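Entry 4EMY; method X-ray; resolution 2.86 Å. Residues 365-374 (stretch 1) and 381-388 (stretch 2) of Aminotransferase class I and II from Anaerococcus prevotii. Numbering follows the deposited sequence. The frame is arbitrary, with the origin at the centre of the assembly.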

ATOM      1  N   LYS A 365       1.134  27.816  24.618  1.00 61.02           N
ATOM      2  CA  LYS A 365       2.446  28.340  24.215  1.00 61.79           C
ATOM      3  C   LYS A 365       3.381  27.223  23.718  1.00 59.74           C
ATOM      4  O   LYS A 365       4.607  27.339  23.804  1.00 60.04           O
ATOM      5  N   ALA A 366       2.789  26.161  23.176  1.00 57.71           N
ATOM      6  CA  ALA A 366       3.523  24.939  22.840  1.00 55.74           C
ATOM      7  C   ALA A 366       4.717  25.160  21.913  1.00 56.15           C
ATOM      8  O   ALA A 366       5.778  24.560  22.109  1.00 55.47           O
ATOM      9  N   PHE A 367       4.537  26.018  20.910  1.00 57.45           N
ATOM     10  CA  PHE A 367       5.599  26.315  19.947  1.00 58.15           C
ATOM     11  C   PHE A 367       6.737  27.114  20.571  1.00 59.63           C
ATOM     12  O   PHE A 367       7.899  26.948  20.197  1.00 59.87           O
ATOM     13  N   ASP A 368       6.388  27.969  21.527  1.00 60.76           N
ATOM     14  CA  ASP A 368       7.353  28.797  22.234  1.00 62.31           C
ATOM     15  C   ASP A 368       8.144  27.980  23.254  1.00 61.03           C
ATOM     16  O   ASP A 368       9.345  28.184  23.422  1.00 61.78           O
ATOM     17  N   ILE A 369       7.453  27.058  23.926  1.00 59.18           N
ATOM     18  CA  ILE A 369       8.049  26.187  24.943  1.00 58.11           C
ATOM     19  C   ILE A 369       9.093  25.241  24.340  1.00 57.12           C
ATOM     20  O   ILE A 369      10.184  25.066  24.888  1.00 57.60           O
ATOM     21  N   VAL A 370       8.756  24.644  23.204  1.00 55.93           N
ATOM     22  CA  VAL A 370       9.634  23.680  22.559  1.00 55.05           C
ATOM     23  C   VAL A 370      10.879  24.357  21.952  1.00 56.73           C
ATOM     24  O   VAL A 370      11.877  23.690  21.690  1.00 56.56           O
ATOM     25  N   LYS A 371      10.819  25.678  21.753  1.00 58.56           N
ATOM     26  CA  LYS A 371      11.994  26.472  21.356  1.00 60.54           C
ATOM     27  C   LYS A 371      13.040  26.440  22.458  1.00 61.25           C
ATOM     28  O   LYS A 371      14.198  26.095  22.212  1.00 61.84           O
ATOM     29  N   ASP A 372      12.615  26.803  23.670  1.00 61.40           N
ATOM     30  CA  ASP A 372      13.452  26.736  24.860  1.00 62.02           C
ATOM     31  C   ASP A 372      13.937  25.318  25.112  1.00 60.50           C
ATOM     32  O   ASP A 372      15.120  25.101  25.387  1.00 61.43           O
ATOM     33  N   LEU A 373      13.023  24.357  25.005  1.00 58.36           N
ATOM     34  CA  LEU A 373      13.328  22.958  25.284  1.00 57.01           C
ATOM     35  C   LEU A 373      14.417  22.396  24.381  1.00 57.26           C
ATOM     36  O   LEU A 373      15.291  21.654  24.839  1.00 57.54           O
ATOM     37  N   GLU A 374      14.365  22.757  23.103  1.00 57.44           N
ATOM     38  CA  GLU A 374      15.347  22.286  22.135  1.00 57.86           C
ATOM     39  C   GLU A 374      16.745  22.785  22.464  1.00 59.98           C
ATOM     40  O   GLU A 374      17.726  22.076  22.237  1.00 60.32           O
ATOM     41  N   ILE A 381       6.940  17.141  20.164  1.00 48.15           N
ATOM     42  CA  ILE A 381       6.129  17.653  19.054  1.00 48.33           C
ATOM     43  C   ILE A 381       5.077  18.656  19.536  1.00 48.38           C
ATOM     44  O   ILE A 381       4.205  18.304  20.334  1.00 48.01           O
ATOM     45  N   PRO A 382       5.168  19.912  19.058  1.00 49.12           N
ATOM     46  CA  PRO A 382       4.218  20.965  19.400  1.00 49.52           C
ATOM     47  C   PRO A 382       2.969  20.957  18.532  1.00 49.79           C
ATOM     48  O   PRO A 382       3.023  20.561  17.366  1.00 50.11           O
ATOM     49  N   SER A 383       1.852  21.401  19.101  1.00 49.85           N
ATOM     50  CA  SER A 383       0.651  21.683  18.324  1.00 50.36           C
ATOM     51  C   SER A 383      -0.140  22.810  18.981  1.00 51.07           C
ATOM     52  O   SER A 383       0.203  23.256  20.082  1.00 51.00           O
ATOM     53  N   ALA A 384      -1.199  23.260  18.304  1.00 51.84           N
ATOM     54  CA  ALA A 384      -2.059  24.321  18.819  1.00 52.76           C
ATOM     55  C   ALA A 384      -2.652  23.941  20.169  1.00 52.07           C
ATOM     56  O   ALA A 384      -3.081  24.803  20.931  1.00 52.83           O
ATOM     57  N   LYS A 385      -2.643  22.643  20.460  1.00 50.83           N
ATOM     58  CA  LYS A 385      -3.230  22.093  21.674  1.00 50.31           C
ATOM     59  C   LYS A 385      -2.207  21.845  22.785  1.00 49.67           C
ATOM     60  O   LYS A 385      -2.541  21.906  23.965  1.00 49.73           O
ATOM     61  N   GLY A 386      -0.969  21.550  22.415  1.00 49.25           N
ATOM     62  CA  GLY A 386       0.080  21.384  23.423  1.00 48.98           C
ATOM     63  C   GLY A 386       1.319  20.628  22.986  1.00 48.37           C
ATOM     64  O   GLY A 386       1.726  20.678  21.822  1.00 48.57           O
ATOM     65  N   ILE A 387       1.915  19.920  23.934  1.00 47.86           N
ATOM     66  CA  ILE A 387       3.141  19.187  23.684  1.00 47.53           C
ATOM     67  C   ILE A 387       2.901  17.685  23.784  1.00 46.96           C
ATOM     68  O   ILE A 387       2.325  17.196  24.762  1.00 46.88           O
ATOM     69  N   ARG A 388       3.338  16.962  22.757  1.00 46.71           N
ATOM     70  CA  ARG A 388       3.243  15.513  22.748  1.00 46.37           C
ATOM     71  C   ARG A 388       4.595  14.893  23.088  1.00 46.46           C
ATOM     72  O   ARG A 388       5.583  15.093  22.376  1.00 46.65           O
TER

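At the apolar centre of the contact, A366 of helix 366-374 meets P382 and I387 of a hairpin-like stretch; no hydrogen bond links the two stretches, so side-chain packing carries the contact. A366 points toward the hairpin, and its small side chain lets the backbones come close: A366 CA lies 5.0 Å from G386 CA. A366 CB sits 4.1 Å from I387 CG1 and 4.3 Å from P382 CB, and it also meets two carbonyls, S383 O at 3.3 Å and G386 O at 3.4 Å. I387 (m, t) points toward the helix and extends its CD1 to 3.5 Å from I369 CG2 and, more loosely, 4.5 Å from L373 CD1; I369 and L373, both m, t, are buried and point toward the strand. P382 fills the other part of the centre. P382 CG lies 3.9 Å from V370 CG1 (chi1 p) and 3.7 Å from F367 CE2. The F367 CA-to-CB bond points sideways, but with chi1 m the ring comes nearer the hairpin and covers the proline: P382 CB stands over one face in a CH-pi contact, 4.0 Å from the ring centroid and 22° off its normal. Farther out, F367 CE1 reaches S383 C at 4.0 Å and A384 N at 4.2 Å.

The polar edge is the turn itself. S383 points away from the helix, and its p rotamer places OG to accept weak hydrogen bonds from K385 N and G386 N, both at 3.4 Å. Backbone pairing, S383 N to G386 O at 2.8 Å and a weak G386 N to S383 O at 3.1 Å, holds the carbonyls that A366 CB touches. G386 has backbone angles that call for glycine, since a CB would jam against the preceding carbonyl oxygen. K365, D368, K371 and D372 make no contact with the hairpin.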

ATOM      1  CB  LYS A 365       3.091  29.129  25.367  1.00 63.41           C
ATOM      2  CG  LYS A 365       2.313  30.375  25.784  1.00 65.97           C
ATOM      3  CD  LYS A 365       2.747  30.901  27.150  1.00 67.20           C
ATOM      4  CE  LYS A 365       1.708  31.861  27.729  1.00 69.30           C
ATOM      5  NZ  LYS A 365       2.115  32.480  29.026  1.00 70.67           N
ATOM      6  CB  ALA A 366       2.582  23.896  22.257  1.00 53.92           C
ATOM      7  CB  PHE A 367       5.041  27.041  18.722  1.00 59.46           C
ATOM      8  CG  PHE A 367       4.275  26.148  17.793  1.00 58.04           C
ATOM      9  CD1 PHE A 367       2.884  26.142  17.801  1.00 57.95           C
ATOM     10  CD2 PHE A 367       4.944  25.301  16.912  1.00 56.97           C
ATOM     11  CE1 PHE A 367       2.173  25.310  16.942  1.00 56.76           C
ATOM     12  CE2 PHE A 367       4.240  24.468  16.050  1.00 55.73           C
ATOM     13  CZ  PHE A 367       2.853  24.471  16.065  1.00 55.59           C
ATOM     14  CB  ASP A 368       6.621  29.936  22.938  1.00 64.23           C
ATOM     15  CG  ASP A 368       7.489  31.161  23.122  1.00 66.91           C
ATOM     16  OD1 ASP A 368       7.902  31.750  22.095  1.00 68.45           O
ATOM     17  OD2 ASP A 368       7.742  31.543  24.290  1.00 67.67           O
ATOM     18  CB  ILE A 369       6.966  25.375  25.697  1.00 56.63           C
ATOM     19  CG1 ILE A 369       6.086  26.307  26.541  1.00 57.93           C
ATOM     20  CG2 ILE A 369       7.599  24.306  26.582  1.00 55.68           C
ATOM     21  CD1 ILE A 369       4.824  25.672  27.092  1.00 56.89           C
ATOM     22  CB  VAL A 370       8.850  22.792  21.549  1.00 53.46           C
ATOM     23  CG1 VAL A 370       8.522  23.548  20.265  1.00 54.33           C
ATOM     24  CG2 VAL A 370       9.596  21.492  21.258  1.00 52.37           C
ATOM     25  CB  LYS A 371      11.619  27.927  21.074  1.00 62.60           C
ATOM     26  CG  LYS A 371      11.211  28.221  19.644  1.00 63.16           C
ATOM     27  CD  LYS A 371      11.098  29.722  19.426  1.00 65.85           C
ATOM     28  CE  LYS A 371      11.018  30.067  17.947  1.00 67.02           C
ATOM     29  NZ  LYS A 371      11.317  31.506  17.705  1.00 70.18           N
ATOM     30  CB  ASP A 372      12.682  27.237  26.081  1.00 62.35           C
ATOM     31  CG  ASP A 372      12.503  28.743  26.089  1.00 64.60           C
ATOM     32  OD1 ASP A 372      11.493  29.209  26.661  1.00 64.81           O
ATOM     33  OD2 ASP A 372      13.367  29.462  25.535  1.00 66.35           O
ATOM     34  CB  LEU A 373      12.067  22.099  25.181  1.00 54.91           C
ATOM     35  CG  LEU A 373      11.116  22.115  26.376  1.00 54.48           C
ATOM     36  CD1 LEU A 373       9.849  21.366  26.015  1.00 52.62           C
ATOM     37  CD2 LEU A 373      11.776  21.501  27.602  1.00 54.84           C
ATOM     38  CB  GLU A 374      14.935  22.664  20.711  1.00 57.98           C
ATOM     39  CG  GLU A 374      13.842  21.759  20.161  1.00 55.97           C
ATOM     40  CD  GLU A 374      13.341  22.169  18.786  1.00 56.31           C
ATOM     41  OE1 GLU A 374      14.064  22.912  18.079  1.00 58.19           O
ATOM     42  OE2 GLU A 374      12.222  21.735  18.413  1.00 54.84           O
ATOM     43  CB  ILE A 381       5.456  16.514  18.244  1.00 47.98           C
ATOM     44  CG1 ILE A 381       6.470  15.426  17.845  1.00 48.07           C
ATOM     45  CG2 ILE A 381       4.732  17.071  17.025  1.00 48.46           C
ATOM     46  CD1 ILE A 381       7.654  15.892  17.021  1.00 48.76           C
ATOM     47  CB  PRO A 382       5.006  22.236  19.106  1.00 50.64           C
ATOM     48  CG  PRO A 382       5.902  21.854  17.982  1.00 50.97           C
ATOM     49  CD  PRO A 382       6.290  20.428  18.251  1.00 49.95           C
ATOM     50  CB  SER A 383      -0.212  20.430  18.177  1.00 49.66           C
ATOM     51  OG  SER A 383      -0.722  20.021  19.433  1.00 49.19           O
ATOM     52  CB  ALA A 384      -3.162  24.631  17.826  1.00 53.82           C
ATOM     53  CB  LYS A 385      -3.984  20.797  21.352  1.00 49.69           C
ATOM     54  CG  LYS A 385      -5.237  20.978  20.510  1.00 50.42           C
ATOM     55  CD  LYS A 385      -6.385  21.525  21.343  1.00 51.22           C
ATOM     56  CE  LYS A 385      -7.718  21.391  20.624  1.00 51.96           C
ATOM     57  NZ  LYS A 385      -7.899  22.375  19.518  1.00 53.12           N
ATOM     58  CB  ILE A 387       4.254  19.631  24.653  1.00 47.87           C
ATOM     59  CG1 ILE A 387       4.681  21.066  24.337  1.00 48.66           C
ATOM     60  CG2 ILE A 387       5.451  18.693  24.580  1.00 47.70           C
ATOM     61  CD1 ILE A 387       5.425  21.746  25.464  1.00 49.27           C
ATOM     62  CB  ARG A 388       2.745  15.015  21.396  1.00 46.28           C
ATOM     63  CG  ARG A 388       2.320  13.561  21.414  1.00 46.14           C
ATOM     64  CD  ARG A 388       2.088  13.035  20.015  1.00 46.25           C
ATOM     65  NE  ARG A 388       3.331  12.881  19.268  1.00 46.50           N
ATOM     66  CZ  ARG A 388       3.419  12.294  18.079  1.00 46.70           C
ATOM     67  NH1 ARG A 388       2.340  11.793  17.498  1.00 46.75           N
ATOM     68  NH2 ARG A 388       4.592  12.198  17.476  1.00 47.05           N
TER